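PDB 6IYI: beta chain from Acipenser stellatus, which probably carries oxygen as the haem-binding beta subunit of a four-chain haemoglobin. Local coordinates for residues S69-A74 and A128-M133; D79-A84 and I134-S139; L28-V33 and L110-A115. All coordinates share one frame; numbering follows the deposited sequence.

Interaction 1: residues S69-A74 and A128-M133; sequences SSVGIA and AAWQKM. With HEM (protoporphyrin IX containing Fe), chain D.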
loop_
_atom_site.group_PDB
_atom_site.type_symbol
_atom_site.label_atom_id
_atom_site.label_comp_id
_atom_site.label_asym_id
_atom_site.label_seq_id
_atom_site.Cartn_x
_atom_site.Cartn_y
_atom_site.Cartn_z
ATOM N N SER B 69 -19.541 -17.077 -4.078
ATOM C CA SER B 69 -19.707 -17.970 -5.236
ATOM C C SER B 69 -18.652 -17.677 -6.334
ATOM O O SER B 69 -18.160 -18.577 -7.022
ATOM C CB SER B 69 -21.127 -17.866 -5.807
ATOM O OG SER B 69 -22.110 -18.410 -4.856
ATOM N N SER B 70 -18.341 -16.421 -6.537
ATOM C CA SER B 70 -17.247 -16.022 -7.455
ATOM C C SER B 70 -15.898 -16.499 -6.973
ATOM O O SER B 70 -15.051 -16.886 -7.741
ATOM C CB SER B 70 -17.244 -14.513 -7.522
ATOM O OG SER B 70 -16.245 -13.996 -8.323
ATOM N N VAL B 71 -15.702 -16.495 -5.663
ATOM C CA VAL B 71 -14.556 -17.168 -5.081
ATOM C C VAL B 71 -14.536 -18.668 -5.452
ATOM O O VAL B 71 -13.460 -19.223 -5.817
ATOM C CB VAL B 71 -14.493 -16.949 -3.560
ATOM C CG1 VAL B 71 -13.394 -17.789 -2.930
ATOM C CG2 VAL B 71 -14.261 -15.456 -3.233
ATOM N N GLY B 72 -15.688 -19.324 -5.312
ATOM C CA GLY B 72 -15.890 -20.698 -5.783
ATOM C C GLY B 72 -15.469 -20.913 -7.221
ATOM O O GLY B 72 -14.741 -21.843 -7.493
ATOM N N ILE B 73 -15.928 -20.024 -8.113
ATOM C CA ILE B 73 -15.534 -19.970 -9.523
ATOM C C ILE B 73 -14.007 -19.764 -9.684
ATOM O O ILE B 73 -13.396 -20.485 -10.452
ATOM C CB ILE B 73 -16.388 -18.966 -10.381
ATOM C CG1 ILE B 73 -17.919 -19.193 -10.273
ATOM C CG2 ILE B 73 -16.110 -19.066 -11.891
ATOM C CD1 ILE B 73 -18.354 -20.634 -10.225
ATOM N N ALA B 74 -13.374 -18.854 -8.913
ATOM C CA ALA B 74 -11.916 -18.728 -8.977
ATOM C C ALA B 74 -11.223 -20.037 -8.649
ATOM O O ALA B 74 -10.191 -20.397 -9.293
ATOM C CB ALA B 74 -11.401 -17.627 -8.050
ATOM N N ALA B 128 -1.888 -20.479 4.863
ATOM C CA ALA B 128 -0.916 -20.095 3.835
ATOM C C ALA B 128 -1.432 -20.380 2.449
ATOM O O ALA B 128 -1.305 -19.547 1.508
ATOM C CB ALA B 128 0.453 -20.772 4.052
ATOM N N ALA B 129 -2.042 -21.546 2.295
ATOM C CA ALA B 129 -2.617 -21.852 0.982
ATOM C C ALA B 129 -3.771 -20.902 0.620
ATOM O O ALA B 129 -3.891 -20.517 -0.539
ATOM C CB ALA B 129 -3.144 -23.288 0.960
ATOM N N TRP B 130 -4.652 -20.618 1.587
ATOM C CA TRP B 130 -5.723 -19.701 1.354
ATOM C C TRP B 130 -5.222 -18.233 1.080
ATOM O O TRP B 130 -5.782 -17.548 0.245
ATOM C CB TRP B 130 -6.764 -19.787 2.474
ATOM C CG TRP B 130 -7.719 -20.788 2.139
ATOM C CD1 TRP B 130 -7.713 -22.089 2.518
ATOM C CD2 TRP B 130 -8.848 -20.631 1.280
ATOM N NE1 TRP B 130 -8.787 -22.766 1.931
ATOM C CE2 TRP B 130 -9.499 -21.873 1.197
ATOM C CE3 TRP B 130 -9.421 -19.545 0.641
ATOM C CZ2 TRP B 130 -10.642 -22.055 0.450
ATOM C CZ3 TRP B 130 -10.533 -19.739 -0.093
ATOM C CH2 TRP B 130 -11.153 -20.980 -0.164
ATOM N N GLN B 131 -4.147 -17.826 1.741
ATOM C CA GLN B 131 -3.612 -16.510 1.468
ATOM C C GLN B 131 -3.109 -16.508 0.017
ATOM O O GLN B 131 -3.263 -15.528 -0.656
ATOM C CB GLN B 131 -2.445 -16.148 2.379
ATOM C CG GLN B 131 -1.800 -14.805 2.100
ATOM C CD GLN B 131 -2.792 -13.665 2.167
ATOM O OE1 GLN B 131 -3.711 -13.658 3.025
ATOM N NE2 GLN B 131 -2.610 -12.671 1.276
ATOM N N LYS B 132 -2.493 -17.606 -0.433
ATOM C CA LYS B 132 -2.007 -17.683 -1.837
ATOM C C LYS B 132 -3.188 -17.618 -2.757
ATOM O O LYS B 132 -3.192 -16.871 -3.705
ATOM C CB LYS B 132 -1.202 -18.968 -2.043
ATOM C CG LYS B 132 -0.614 -19.112 -3.433
ATOM C CD LYS B 132 0.174 -20.406 -3.529
ATOM C CE LYS B 132 0.521 -20.662 -4.996
ATOM N NZ LYS B 132 1.398 -21.848 -5.093
ATOM N N MET B 133 -4.257 -18.335 -2.432
ATOM C CA MET B 133 -5.465 -18.268 -3.307
ATOM C C MET B 133 -6.037 -16.832 -3.386
ATOM O O MET B 133 -6.475 -16.330 -4.477
ATOM C CB MET B 133 -6.516 -19.275 -2.842
ATOM C CG MET B 133 -7.781 -19.355 -3.693
ATOM S SD MET B 133 -7.472 -20.145 -5.312
ATOM C CE MET B 133 -8.474 -19.121 -6.336
HETATM C CHA HEM D . -20.186 -6.839 -7.962
HETATM C CHB HEM D . -16.843 -10.156 -7.083
HETATM C CHC HEM D . -14.272 -7.028 -4.369
HETATM C CHD HEM D . -17.548 -3.633 -5.384
HETATM C C1A HEM D . -19.470 -8.009 -7.963
HETATM C C2A HEM D . -19.926 -9.196 -8.555
HETATM C C3A HEM D . -18.998 -10.120 -8.313
HETATM C C4A HEM D . -17.983 -9.514 -7.539
HETATM C CMA HEM D . -19.047 -11.545 -8.778
HETATM C CAA HEM D . -21.199 -9.391 -9.378
HETATM C CBA HEM D . -20.761 -8.803 -10.721
HETATM C CGA HEM D . -21.753 -9.061 -11.816
HETATM O O1A HEM D . -22.926 -8.653 -11.685
HETATM O O2A HEM D . -21.363 -9.667 -12.841
HETATM C C1B HEM D . -15.847 -9.617 -6.222
HETATM C C2B HEM D . -14.740 -10.371 -5.744
HETATM C C3B HEM D . -14.018 -9.525 -4.951
HETATM C C4B HEM D . -14.677 -8.197 -5.017
HETATM C CMB HEM D . -14.342 -11.809 -5.927
HETATM C CAB HEM D . -12.802 -10.107 -4.359
HETATM C CBB HEM D . -11.853 -9.403 -3.843
HETATM C C1C HEM D . -14.942 -5.799 -4.378
HETATM C C2C HEM D . -14.571 -4.645 -3.598
HETATM C C3C HEM D . -15.514 -3.664 -3.911
HETATM C C4C HEM D . -16.438 -4.249 -4.871
HETATM C CMC HEM D . -13.369 -4.593 -2.659
HETATM C CAC HEM D . -15.648 -2.308 -3.376
HETATM C CBC HEM D . -14.923 -1.904 -2.339
HETATM C C1D HEM D . -18.534 -4.293 -6.158
HETATM C C2D HEM D . -19.752 -3.574 -6.572
HETATM C C3D HEM D . -20.472 -4.453 -7.297
HETATM C C4D HEM D . -19.704 -5.701 -7.307
HETATM C CMD HEM D . -20.158 -2.103 -6.302
HETATM C CAD HEM D . -21.846 -4.173 -7.911
HETATM C CBD HEM D . -22.825 -4.441 -6.759
HETATM C CGD HEM D . -24.283 -4.055 -6.985
HETATM O O1D HEM D . -25.045 -4.898 -7.431
HETATM O O2D HEM D . -24.764 -2.938 -6.646
HETATM N NA HEM D . -18.292 -8.216 -7.340
HETATM N NB HEM D . -15.758 -8.339 -5.806
HETATM N NC HEM D . -16.089 -5.519 -5.088
HETATM N ND HEM D . -18.524 -5.566 -6.634
HETATM FE FE HEM D . -17.214 -6.885 -6.261
HETATM O O HOH W 1 -18.261 -7.225 -4.514
#
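This is a buried, apolar helix-to-helix contact in the globin fold, where A74 and V71 of helix 58-76 meet M133 and W130 of helix 124-142. These two helices correspond to helices E and H of the classical globin scheme. The backbones stand well apart here; the closest CA atoms, those of A74 and M133, are 8.6 Å from each other. Side chains on the 128-133 side therefore do most of the bridging. M133 makes the closer of the two contacts. Its CG lies anti to the backbone N (chi1 -177°), and the chain then turns about the CB-CG bond (chi2 72°) and again about CG-SD, so that the terminal methyl is delivered to A74. The sulfur stays behind; CE does the touching. W130 approaches differently. Its CB does not point at the other helix, but the six-membered end of the indole swings nearer. V71 sits at the edge of that ring, close to its plane, with CG1 4.5 Å from W130 CZ3. This is a light touch, not a stack. W130 also packs on I11, L14 and W15 of helix 5-15, and I11 touches M133 as well. Helix 58-76 has the haem as a further neighbour. S70 belongs to the haem pocket: its CB is 3.7 Å from the CMA methyl of the porphyrin. Its OG, anti to the backbone N (chi1 178°), lies 3.8 Å from both HEM CMA and HEM CMB. A water oxygen binds the haem iron at 2.1 Å. No hydrogen bond joins the two segments. The tightest meeting is that of M133 CE, which lies 3.6 Å from A74 O and 3.7 Å from A74 CB.

Interaction 2: residues D79-A84 and I134-S139; sequences DDLAGA and IAVIIS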
loop_
_atom_site.group_PDB
_atom_site.type_symbol
_atom_site.label_atom_id
_atom_site.label_comp_id
_atom_site.label_asym_id
_atom_site.label_seq_id
_atom_site.Cartn_x
_atom_site.Cartn_y
_atom_site.Cartn_z
ATOM N N ASP B 79 -6.088 -22.635 -11.947
ATOM C CA ASP B 79 -4.977 -22.682 -12.897
ATOM C C ASP B 79 -5.057 -21.640 -14.011
ATOM O O ASP B 79 -4.131 -21.555 -14.782
ATOM C CB ASP B 79 -4.894 -24.076 -13.523
ATOM C CG ASP B 79 -4.606 -25.107 -12.514
ATOM O OD1 ASP B 79 -3.501 -25.097 -11.929
ATOM O OD2 ASP B 79 -5.512 -25.903 -12.238
ATOM N N ASP B 80 -6.128 -20.856 -14.125
ATOM C CA ASP B 80 -6.240 -19.903 -15.248
ATOM C C ASP B 80 -7.042 -18.635 -14.906
ATOM O O ASP B 80 -7.803 -18.111 -15.752
ATOM C CB ASP B 80 -6.820 -20.614 -16.511
ATOM C CG ASP B 80 -8.272 -21.150 -16.303
ATOM O OD1 ASP B 80 -8.484 -22.178 -15.587
ATOM O OD2 ASP B 80 -9.199 -20.547 -16.896
ATOM N N LEU B 81 -6.836 -18.118 -13.697
ATOM C CA LEU B 81 -7.766 -17.139 -13.128
ATOM C C LEU B 81 -7.717 -15.748 -13.769
ATOM O O LEU B 81 -8.788 -15.163 -14.028
ATOM C CB LEU B 81 -7.578 -17.033 -11.636
ATOM C CG LEU B 81 -8.652 -16.208 -10.933
ATOM C CD1 LEU B 81 -10.032 -16.828 -11.108
ATOM C CD2 LEU B 81 -8.302 -16.091 -9.472
ATOM N N ALA B 82 -6.505 -15.223 -14.016
ATOM C CA ALA B 82 -6.273 -13.950 -14.777
ATOM C C ALA B 82 -7.204 -13.930 -15.973
ATOM O O ALA B 82 -8.022 -13.031 -16.115
ATOM C CB ALA B 82 -4.810 -13.831 -15.229
ATOM N N GLY B 83 -7.163 -15.004 -16.749
ATOM C CA GLY B 83 -8.104 -15.222 -17.843
ATOM C C GLY B 83 -9.595 -15.352 -17.497
ATOM O O GLY B 83 -10.423 -14.651 -18.069
ATOM N N ALA B 84 -9.961 -16.249 -16.575
ATOM C CA ALA B 84 -11.371 -16.411 -16.190
ATOM C C ALA B 84 -11.987 -15.115 -15.628
ATOM O O ALA B 84 -13.213 -14.898 -15.744
ATOM C CB ALA B 84 -11.523 -17.540 -15.163
ATOM N N ILE B 134 -6.078 -16.165 -2.236
ATOM C CA ILE B 134 -6.624 -14.813 -2.169
ATOM C C ILE B 134 -5.719 -13.889 -2.976
ATOM O O ILE B 134 -6.217 -13.015 -3.700
ATOM C CB ILE B 134 -6.765 -14.393 -0.679
ATOM C CG1 ILE B 134 -8.009 -15.047 -0.107
ATOM C CG2 ILE B 134 -6.908 -12.870 -0.475
ATOM C CD1 ILE B 134 -7.927 -15.241 1.389
ATOM N N ALA B 135 -4.390 -14.054 -2.824
ATOM C CA ALA B 135 -3.428 -13.218 -3.593
ATOM C C ALA B 135 -3.624 -13.393 -5.098
ATOM O O ALA B 135 -3.584 -12.428 -5.847
ATOM C CB ALA B 135 -1.979 -13.479 -3.184
ATOM N N VAL B 136 -4.017 -14.587 -5.515
ATOM C CA VAL B 136 -4.226 -14.859 -6.926
ATOM C C VAL B 136 -5.493 -14.201 -7.413
ATOM O O VAL B 136 -5.551 -13.705 -8.545
ATOM C CB VAL B 136 -4.243 -16.387 -7.188
ATOM C CG1 VAL B 136 -4.853 -16.711 -8.538
ATOM C CG2 VAL B 136 -2.804 -16.898 -7.066
ATOM N N ILE B 137 -6.516 -14.276 -6.576
ATOM C CA ILE B 137 -7.762 -13.591 -6.852
ATOM C C ILE B 137 -7.511 -12.075 -6.937
ATOM O O ILE B 137 -7.984 -11.431 -7.861
ATOM C CB ILE B 137 -8.813 -13.979 -5.810
ATOM C CG1 ILE B 137 -9.252 -15.436 -6.095
ATOM C CG2 ILE B 137 -10.013 -13.056 -5.856
ATOM C CD1 ILE B 137 -9.995 -16.117 -4.957
ATOM N N ILE B 138 -6.750 -11.527 -6.000
ATOM C CA ILE B 138 -6.525 -10.077 -5.979
ATOM C C ILE B 138 -5.815 -9.609 -7.276
ATOM O O ILE B 138 -6.235 -8.677 -7.944
ATOM C CB ILE B 138 -5.743 -9.681 -4.716
ATOM C CG1 ILE B 138 -6.674 -9.810 -3.514
ATOM C CG2 ILE B 138 -5.126 -8.273 -4.826
ATOM C CD1 ILE B 138 -5.881 -10.084 -2.266
ATOM N N SER B 139 -4.802 -10.360 -7.644
ATOM C CA SER B 139 -3.998 -10.118 -8.814
ATOM C C SER B 139 -4.803 -10.221 -10.079
ATOM O O SER B 139 -4.725 -9.343 -10.946
ATOM C CB SER B 139 -2.835 -11.102 -8.832
ATOM O OG SER B 139 -2.089 -10.874 -9.982
#
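L81 fastens the start of the short helix 81-84 to helix 124-142 by placing its CD2 methyl between V136 and I137. The packed part is small and close. L81 CD2 lies 3.6 Å from V136 CG1, and L81 CD2 is also 3.6 Å from I137 CG1. Further back along the same side chain, L81 CB is 4.1 Å from V136 CG1. The side chain of L81 crosses both partners obliquely. I137 joins although its CB points away from the 79-84 segment. Its CG1 is anti to the carbonyl carbon and beside the backbone N (chi1 -72°), which brings that branch within range of L81. The backbones come fairly near at this point, with L81 CA 7.2 Å from I137 CA. A74 of helix 58-76 touches both L81 and I137, and the haem lies about 4 Å from the I137 side chain. The contact thus ties the turn after helix 58-76, the EF corner of a globin, to helix 124-142, whose I137 comes near the haem. The other side is loose and solvent-facing. D79, D80 and G83 are exposed and do not meet the facing segment. D80 occupies the N-cap position without a capping bond from its side chain, though its backbone O accepts from A84 N at 3.0 Å. D79 turns away and forms a salt bridge with R8. The two aspartates take no part; with no hydrogen bond across the two segments, the contact rests on van der Waals packing and the burial of aliphatic carbon.

Interaction 3: residues L28-V33 and L110-A115; sequences LVRLLV and LSIVLA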
loop_
_atom_site.group_PDB
_atom_site.type_symbol
_atom_site.label_atom_id
_atom_site.label_comp_id
_atom_site.label_asym_id
_atom_site.label_seq_id
_atom_site.Cartn_x
_atom_site.Cartn_y
_atom_site.Cartn_z
ATOM N N LEU B 28 -18.236 -9.634 3.821
ATOM C CA LEU B 28 -18.647 -8.335 3.323
ATOM C C LEU B 28 -19.018 -7.400 4.451
ATOM O O LEU B 28 -18.666 -6.215 4.396
ATOM C CB LEU B 28 -19.790 -8.438 2.339
ATOM C CG LEU B 28 -20.284 -7.119 1.747
ATOM C CD1 LEU B 28 -19.163 -6.363 1.066
ATOM C CD2 LEU B 28 -21.330 -7.436 0.710
ATOM N N VAL B 29 -19.701 -7.909 5.491
ATOM C CA VAL B 29 -19.972 -7.100 6.659
ATOM C C VAL B 29 -18.677 -6.484 7.207
ATOM O O VAL B 29 -18.596 -5.282 7.517
ATOM C CB VAL B 29 -20.669 -7.921 7.747
ATOM C CG1 VAL B 29 -20.660 -7.185 9.084
ATOM C CG2 VAL B 29 -22.114 -8.184 7.343
ATOM N N ARG B 30 -17.663 -7.305 7.359
ATOM C CA ARG B 30 -16.400 -6.795 7.870
ATOM C C ARG B 30 -15.797 -5.766 6.960
ATOM O O ARG B 30 -15.282 -4.774 7.463
ATOM C CB ARG B 30 -15.419 -7.890 8.201
ATOM C CG ARG B 30 -15.718 -8.550 9.551
ATOM C CD ARG B 30 -15.017 -9.886 9.657
ATOM N NE ARG B 30 -15.575 -10.677 10.703
ATOM C CZ ARG B 30 -15.334 -10.486 12.000
ATOM N NH1 ARG B 30 -14.506 -9.532 12.452
ATOM N NH2 ARG B 30 -15.956 -11.266 12.879
ATOM N N LEU B 31 -15.864 -5.962 5.649
ATOM C CA LEU B 31 -15.320 -4.970 4.748
ATOM C C LEU B 31 -15.980 -3.577 4.957
ATOM O O LEU B 31 -15.308 -2.552 5.065
ATOM C CB LEU B 31 -15.490 -5.451 3.279
ATOM C CG LEU B 31 -14.967 -4.414 2.308
ATOM C CD1 LEU B 31 -13.440 -4.340 2.294
ATOM C CD2 LEU B 31 -15.456 -4.715 0.929
ATOM N N LEU B 32 -17.310 -3.579 5.009
ATOM C CA LEU B 32 -18.103 -2.363 5.141
ATOM C C LEU B 32 -17.934 -1.661 6.519
ATOM O O LEU B 32 -17.909 -0.457 6.559
ATOM C CB LEU B 32 -19.607 -2.683 4.870
ATOM C CG LEU B 32 -19.889 -3.150 3.462
ATOM C CD1 LEU B 32 -21.345 -3.580 3.354
ATOM C CD2 LEU B 32 -19.530 -2.025 2.473
ATOM N N VAL B 33 -17.728 -2.421 7.595
ATOM C CA VAL B 33 -17.480 -1.853 8.879
ATOM C C VAL B 33 -16.007 -1.401 9.087
ATOM O O VAL B 33 -15.768 -0.289 9.601
ATOM C CB VAL B 33 -17.880 -2.840 9.971
ATOM C CG1 VAL B 33 -17.403 -2.391 11.342
ATOM C CG2 VAL B 33 -19.404 -3.049 9.964
ATOM N N LEU B 110 -11.873 -11.904 4.395
ATOM C CA LEU B 110 -12.214 -13.252 4.060
ATOM C C LEU B 110 -11.335 -14.204 4.862
ATOM O O LEU B 110 -11.864 -15.094 5.486
ATOM C CB LEU B 110 -12.134 -13.516 2.529
ATOM C CG LEU B 110 -12.261 -14.981 2.090
ATOM C CD1 LEU B 110 -13.614 -15.532 2.516
ATOM C CD2 LEU B 110 -12.059 -15.184 0.593
ATOM N N SER B 111 -10.025 -14.022 4.872
ATOM C CA SER B 111 -9.143 -14.871 5.685
ATOM C C SER B 111 -9.518 -14.858 7.159
ATOM O O SER B 111 -9.512 -15.901 7.809
ATOM C CB SER B 111 -7.720 -14.452 5.503
ATOM O OG SER B 111 -6.817 -15.371 6.167
ATOM N N ILE B 112 -9.829 -13.654 7.677
ATOM C CA ILE B 112 -10.253 -13.467 9.102
ATOM C C ILE B 112 -11.523 -14.273 9.411
ATOM O O ILE B 112 -11.652 -14.982 10.473
ATOM C CB ILE B 112 -10.413 -11.927 9.428
ATOM C CG1 ILE B 112 -9.022 -11.332 9.730
ATOM C CG2 ILE B 112 -11.292 -11.656 10.641
ATOM C CD1 ILE B 112 -8.932 -9.819 9.589
ATOM N N VAL B 113 -12.455 -14.184 8.484
ATOM C CA VAL B 113 -13.702 -14.935 8.631
ATOM C C VAL B 113 -13.473 -16.473 8.617
ATOM O O VAL B 113 -14.062 -17.208 9.451
ATOM C CB VAL B 113 -14.728 -14.513 7.535
ATOM C CG1 VAL B 113 -15.957 -15.456 7.501
ATOM C CG2 VAL B 113 -15.215 -13.132 7.845
ATOM N N LEU B 114 -12.641 -16.955 7.682
ATOM C CA LEU B 114 -12.330 -18.370 7.632
ATOM C C LEU B 114 -11.685 -18.841 8.938
ATOM O O LEU B 114 -12.007 -19.904 9.413
ATOM C CB LEU B 114 -11.408 -18.690 6.472
ATOM C CG LEU B 114 -12.049 -18.461 5.098
ATOM C CD1 LEU B 114 -10.994 -18.778 4.065
ATOM C CD2 LEU B 114 -13.294 -19.278 4.860
ATOM N N ALA B 115 -10.846 -18.000 9.547
ATOM C CA ALA B 115 -10.226 -18.320 10.833
ATOM C C ALA B 115 -11.260 -18.393 11.927
ATOM O O ALA B 115 -11.179 -19.265 12.796
ATOM C CB ALA B 115 -9.170 -17.273 11.204
#
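NH2 of R30 hydrogen-bonds to the backbone of a neighbouring chain of another protein, while the arginine's aliphatic part packs on V113 and I112. NH1 bonds to a polar side chain of the same neighbouring chain. The guanidinium is thus held at two nitrogens by a partner subunit, and both acceptors belong to that other chain. Between helices 20-34 and 101-118 the contact is made by carbon and by the flat face of the group. R30 CD is 3.7 Å from V113 CG2, and R30 NE is 3.8 Å from the same methyl. The two side chains cross. I112 sits over a face of the guanidinium. Its CG2 is 4.4 Å from R30 CZ and 4.2 Å from R30 CD. In the globin fold these helices correspond to B and G, and in haemoglobins this part of the chain faces the alpha subunit. The arrangement here is consistent with that interface, since I112 and A115 also pack on the neighbouring chain. R30 reaches across because its CG is anti to the carbonyl carbon (chi1 -79°) and the chain runs extended from CG to NE. A turn at the last torsion (chi4 -77°) then sets the guanidinium across the line of the chain. No hydrogen bond links the two segments. R30 is buried, so the bonds at NH1 and NH2 give its charged end polar partners away from water. The haem is about 12 Å from its side chain. V113 also meets V23 and Q26, earlier on helix 20-34. Next to I112, S111 OG shares a hydrogen bond with Y122 OH.

All three contacts are made by buried residues, but in different settings. Interactions 1 and 2 share helix 124-142 and touch each other: A74 CB lies 3.6 Å from I137 CG1. Both are apolar and near the haem, and interaction 2 lies further from the chain centre, with exposed residues close by. Interaction 3 uses neither of their helix pairs. It lies about 20 Å from interaction 2, centre to centre, on the opposite side of the chain's centre. Its chemistry is mixed, because a buried arginine turns its charged end to another subunit. L114 CD1 still meets W130 CE3 at 3.8 Å, so residues 110-115 pack directly against interaction 1.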